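Local coordinates for glutathione S-transferase, N-terminal domain protein (Pseudomonas putida, PDB 4NAX), which binds oxidized glutathione disulfide and, as a member of the glutathione S-transferase superfamily, probably acts as a transferase, at residues A[74-79]-A[94-99]; A[202-205]-A[210-213]. One frame throughout, in Å; residues are numbered along the deposited sequence. Where two conformers were deposited one is given.

Overall arrangement
Along the chain the two contacts come in series, interaction 1 in the thioredoxin-like N-terminal domain and interaction 2 in the helical C-terminal domain, on opposite sides of the chain's centre. Their centres lie 32 Å apart, and their nearest atoms remain about 14 Å from each other. In interaction 1, the end of strand 73-76 of the four-stranded mixed sheet meets helix 90-101; in interaction 2, the loop after helix 180-193 folds onto helix 208-219. They share no helix or strand, yet helix 180-193 bridges the two regions, since Leu94 touches it from the first and Phe204 from the second. Each contact thus belongs to one domain of the two-domain glutathione transferase fold.

Interaction 1: A[74-79]-A[94-99]; sequences ILDPNG and LQYLAE
Asp76 (chi1 -174°) and Tyr96 (chi1 171°) both swing their side chains away from their own backbone N, which brings carboxylate and phenol together where the end of strand 73-76 faces helix 90-101. Tyr96 OH donates to Asp76 OD2 over 2.6 Å, meeting it on the anti side and 27° out of the carboxylate plane. OD2 lies in the plane of the ring, at its edge, and also forms a salt bridge with Lys100. The other oxygen, OD1, accepts from the backbone N of Asn78 at 3.0 Å, met from above the carboxylate plane, an Asx turn just where the chain leaves the strand. Helix and sheet pack here within the thioredoxin-like domain, and isoleucine suits the apolar part of the interface: Ile74 CD1 lies 3.9 Å from Tyr96 CD2. Tyrosine serves both needs, with a ring for packing and a hydroxyl for the acid. Replacing Asp76 by alanine is likely to leave the Tyr96 hydroxyl and Asn78 N without their carboxylate acceptor and Lys100 without its salt-bridge mate. A water donates to Tyr96 OH (2.8 Å) and more distantly to Asn78 O. In the dimer, the Tyr96 ring also packs edge-to-face with Tyr113 of the second subunit.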
loop_
_atom_site.group_PDB
_atom_site.type_symbol
_atom_site.label_atom_id
_atom_site.label_comp_id
_atom_site.label_asym_id
_atom_site.label_seq_id
_atom_site.Cartn_x
_atom_site.Cartn_y
_atom_site.Cartn_z
ATOM N N ILE A 74 9.040 12.142 5.863
ATOM C CA ILE A 74 9.840 12.435 7.039
ATOM C C ILE A 74 11.327 12.505 6.710
ATOM O O ILE A 74 11.795 11.940 5.718
ATOM C CB ILE A 74 9.628 11.421 8.184
ATOM C CG1 ILE A 74 10.050 9.998 7.781
ATOM C CG2 ILE A 74 8.179 11.453 8.659
ATOM C CD1 ILE A 74 10.222 9.040 8.936
ATOM N N LEU A 75 12.054 13.174 7.595
ATOM C CA LEU A 75 13.526 13.128 7.622
ATOM C C LEU A 75 13.901 12.936 9.082
ATOM O O LEU A 75 13.734 13.843 9.900
ATOM C CB LEU A 75 14.126 14.392 7.041
ATOM C CG LEU A 75 15.653 14.452 7.021
ATOM C CD1 LEU A 75 16.270 13.291 6.265
ATOM C CD2 LEU A 75 16.061 15.788 6.417
ATOM N N ASP A 76 14.334 11.726 9.429
ATOM C CA ASP A 76 14.670 11.402 10.818
ATOM C C ASP A 76 16.179 11.537 10.980
ATOM O O ASP A 76 16.924 10.730 10.415
ATOM C CB ASP A 76 14.271 9.980 11.153
ATOM C CG ASP A 76 14.457 9.629 12.618
ATOM O OD1 ASP A 76 14.908 10.511 13.371
ATOM O OD2 ASP A 76 14.155 8.494 13.012
ATOM N N PRO A 77 16.650 12.538 11.749
ATOM C CA PRO A 77 18.101 12.653 11.933
ATOM C C PRO A 77 18.683 11.432 12.653
ATOM O O PRO A 77 19.880 11.122 12.472
ATOM C CB PRO A 77 18.268 13.923 12.768
ATOM C CG PRO A 77 16.968 14.108 13.467
ATOM C CD PRO A 77 15.917 13.531 12.559
ATOM N N ASN A 78 17.862 10.785 13.474
ATOM C CA ASN A 78 18.267 9.630 14.270
ATOM C C ASN A 78 17.819 8.325 13.629
ATOM O O ASN A 78 17.187 7.493 14.261
ATOM C CB ASN A 78 17.744 9.778 15.694
ATOM C CG ASN A 78 18.004 11.164 16.243
ATOM O OD1 ASN A 78 19.148 11.604 16.282
ATOM N ND2 ASN A 78 16.944 11.880 16.621
ATOM N N GLY A 79 18.170 8.169 12.355
ATOM C CA GLY A 79 17.832 6.959 11.629
ATOM C C GLY A 79 18.825 5.850 11.914
ATOM O O GLY A 79 19.669 5.958 12.812
ATOM N N LEU A 94 4.737 4.466 8.898
ATOM C CA LEU A 94 4.145 3.803 10.045
ATOM C C LEU A 94 4.959 2.596 10.477
ATOM O O LEU A 94 5.209 2.389 11.669
ATOM C CB LEU A 94 2.713 3.372 9.757
ATOM C CG LEU A 94 1.667 4.477 9.651
ATOM C CD1 LEU A 94 0.309 3.889 9.275
ATOM C CD2 LEU A 94 1.531 5.256 10.961
ATOM N N GLN A 95 5.354 1.763 9.524
ATOM C CA GLN A 95 6.123 0.583 9.865
ATOM C C GLN A 95 7.488 0.979 10.442
ATOM O O GLN A 95 7.929 0.418 11.446
ATOM C CB GLN A 95 6.264 -0.332 8.649
ATOM C CG GLN A 95 7.025 -1.595 8.963
ATOM C CD GLN A 95 6.969 -2.641 7.862
ATOM O OE1 GLN A 95 6.349 -2.473 6.819
ATOM N NE2 GLN A 95 7.610 -3.750 8.115
ATOM N N TYR A 96 8.156 1.937 9.810
ATOM C CA TYR A 96 9.422 2.457 10.321
ATOM C C TYR A 96 9.300 2.929 11.790
ATOM O O TYR A 96 10.092 2.547 12.655
ATOM C CB TYR A 96 9.922 3.617 9.456
ATOM C CG TYR A 96 11.112 4.327 10.064
ATOM C CD1 TYR A 96 12.335 3.687 10.183
ATOM C CD2 TYR A 96 11.016 5.621 10.563
ATOM C CE1 TYR A 96 13.420 4.308 10.779
ATOM C CE2 TYR A 96 12.101 6.251 11.140
ATOM C CZ TYR A 96 13.309 5.591 11.249
ATOM O OH TYR A 96 14.420 6.193 11.796
ATOM N N LEU A 97 8.287 3.748 12.063
ATOM C CA LEU A 97 8.116 4.282 13.404
ATOM C C LEU A 97 7.750 3.222 14.420
ATOM O O LEU A 97 8.190 3.296 15.568
ATOM C CB LEU A 97 7.079 5.405 13.417
ATOM C CG LEU A 97 7.486 6.670 12.678
ATOM C CD1 LEU A 97 6.316 7.646 12.643
ATOM C CD2 LEU A 97 8.702 7.343 13.295
ATOM N N ALA A 98 6.953 2.237 14.020
ATOM C CA ALA A 98 6.612 1.140 14.910
ATOM C C ALA A 98 7.854 0.329 15.275
ATOM O O ALA A 98 8.029 -0.072 16.431
ATOM C CB ALA A 98 5.580 0.244 14.271
ATOM N N GLU A 99 8.694 0.075 14.280
ATOM C CA GLU A 99 9.900 -0.728 14.490
ATOM C C GLU A 99 10.970 0.045 15.274
ATOM O O GLU A 99 11.669 -0.518 16.119
ATOM C CB GLU A 99 10.433 -1.229 13.137
ATOM C CG GLU A 99 9.460 -2.268 12.567
ATOM C CD GLU A 99 9.748 -2.748 11.165
ATOM O OE1 GLU A 99 10.616 -2.190 10.463
ATOM O OE2 GLU A 99 9.056 -3.708 10.744
HETATM O O HOH W 1 16.009 4.564 13.428
#

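Interaction 2: A[202-205]-A[210-213]; sequences VGFD and VQRV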
loop_
_atom_site.group_PDB
_atom_site.type_symbol
_atom_site.label_atom_id
_atom_site.label_comp_id
_atom_site.label_asym_id
_atom_site.label_seq_id
_atom_site.Cartn_x
_atom_site.Cartn_y
_atom_site.Cartn_z
ATOM N N VAL A 202 -22.442 5.534 0.927
ATOM C CA VAL A 202 -21.903 4.194 1.195
ATOM C C VAL A 202 -22.729 3.381 2.186
ATOM O O VAL A 202 -22.328 2.285 2.559
ATOM C CB VAL A 202 -20.427 4.228 1.658
ATOM C CG1 VAL A 202 -19.562 4.958 0.631
ATOM C CG2 VAL A 202 -20.287 4.826 3.052
ATOM N N GLY A 203 -23.883 3.902 2.602
ATOM C CA GLY A 203 -24.761 3.179 3.517
ATOM C C GLY A 203 -24.049 2.864 4.818
ATOM O O GLY A 203 -24.105 1.743 5.317
ATOM N N PHE A 204 -23.384 3.868 5.382
ATOM C CA PHE A 204 -22.468 3.668 6.512
ATOM C C PHE A 204 -23.150 3.103 7.744
ATOM O O PHE A 204 -22.545 2.359 8.518
ATOM C CB PHE A 204 -21.764 4.983 6.887
ATOM C CG PHE A 204 -20.630 4.808 7.865
ATOM C CD1 PHE A 204 -19.533 4.015 7.542
ATOM C CD2 PHE A 204 -20.633 5.457 9.086
ATOM C CE1 PHE A 204 -18.493 3.855 8.428
ATOM C CE2 PHE A 204 -19.583 5.308 9.967
ATOM C CZ PHE A 204 -18.512 4.500 9.642
ATOM N N ASP A 205 -24.418 3.456 7.933
ATOM C CA ASP A 205 -25.121 3.019 9.124
ATOM C C ASP A 205 -25.295 1.500 9.186
ATOM O O ASP A 205 -25.605 0.967 10.256
ATOM C CB ASP A 205 -26.438 3.779 9.305
ATOM C CG ASP A 205 -26.206 5.183 9.817
ATOM O OD1 ASP A 205 -25.547 5.333 10.871
ATOM O OD2 ASP A 205 -26.661 6.139 9.162
ATOM N N VAL A 210 -17.649 -1.246 12.265
ATOM C CA VAL A 210 -16.789 -0.147 11.835
ATOM C C VAL A 210 -17.134 1.133 12.607
ATOM O O VAL A 210 -16.246 1.853 13.053
ATOM C CB VAL A 210 -16.904 0.102 10.329
ATOM C CG1 VAL A 210 -16.020 1.262 9.909
ATOM C CG2 VAL A 210 -16.512 -1.145 9.540
ATOM N N GLN A 211 -18.433 1.408 12.786
ATOM C CA GLN A 211 -18.857 2.584 13.550
ATOM C C GLN A 211 -18.334 2.540 14.981
ATOM O O GLN A 211 -17.836 3.535 15.503
ATOM C CB GLN A 211 -20.378 2.673 13.605
ATOM C CG GLN A 211 -21.043 3.061 12.302
ATOM C CD GLN A 211 -22.550 2.924 12.378
ATOM O OE1 GLN A 211 -23.188 2.447 11.442
ATOM N NE2 GLN A 211 -23.121 3.318 13.511
ATOM N N ARG A 212 -18.464 1.379 15.615
ATOM C CA ARG A 212 -18.017 1.205 16.987
ATOM C C ARG A 212 -16.521 1.460 17.134
ATOM O O ARG A 212 -16.086 2.185 18.034
ATOM C CB ARG A 212 -18.363 -0.197 17.477
ATOM C CG ARG A 212 -17.738 -0.592 18.803
ATOM C CD ARG A 212 -18.216 -1.971 19.242
ATOM N NE ARG A 212 -17.842 -2.991 18.255
ATOM C CZ ARG A 212 -16.640 -3.553 18.164
ATOM N NH1 ARG A 212 -15.672 -3.239 19.012
ATOM N NH2 ARG A 212 -16.392 -4.429 17.205
ATOM N N VAL A 213 -15.729 0.845 16.265
ATOM C CA VAL A 213 -14.275 0.958 16.377
ATOM C C VAL A 213 -13.801 2.371 15.968
ATOM O O VAL A 213 -12.906 2.936 16.608
ATOM C CB VAL A 213 -13.575 -0.172 15.607
ATOM C CG1 VAL A 213 -12.068 -0.010 15.684
ATOM C CG2 VAL A 213 -13.987 -1.511 16.204
#
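Phe204 lays its ring beside the aliphatic part of Gln211, whose CG comes within 3.6 Å of Phe204 CE2, and the two side chains run past each other in opposite directions. Further round the ring and on the same side, Val210 CG1 lies 3.9 Å from Phe204 CE1. A chi1 of -169° turns the Phe204 ring from the short 3-10 segment over to Val210 and Gln211. Residues 202-205 belong to the loop between helices 180-193 and 208-219, and the contact joins that loop to the latter helix in the all-helical C-terminal domain. A large aromatic fits because the ring also reaches Val189 and Val193 of helix 180-193, while beta-branched Val210 touches Val189 of that helix and Leu164 of helix 148-168. On the outer side sits the exposed Asp205, whose backbone O is hydrogen-bonded to Lys208 NZ. Glutamine suits this boundary: in the conformer described, one of two, its methylenes lie against the ring and its amide end is near the loop backbone. The well-defined part of the contact rests on apolar surfaces of Phe204 and Val210, consistent with burial of the ring holding this loop against the helix.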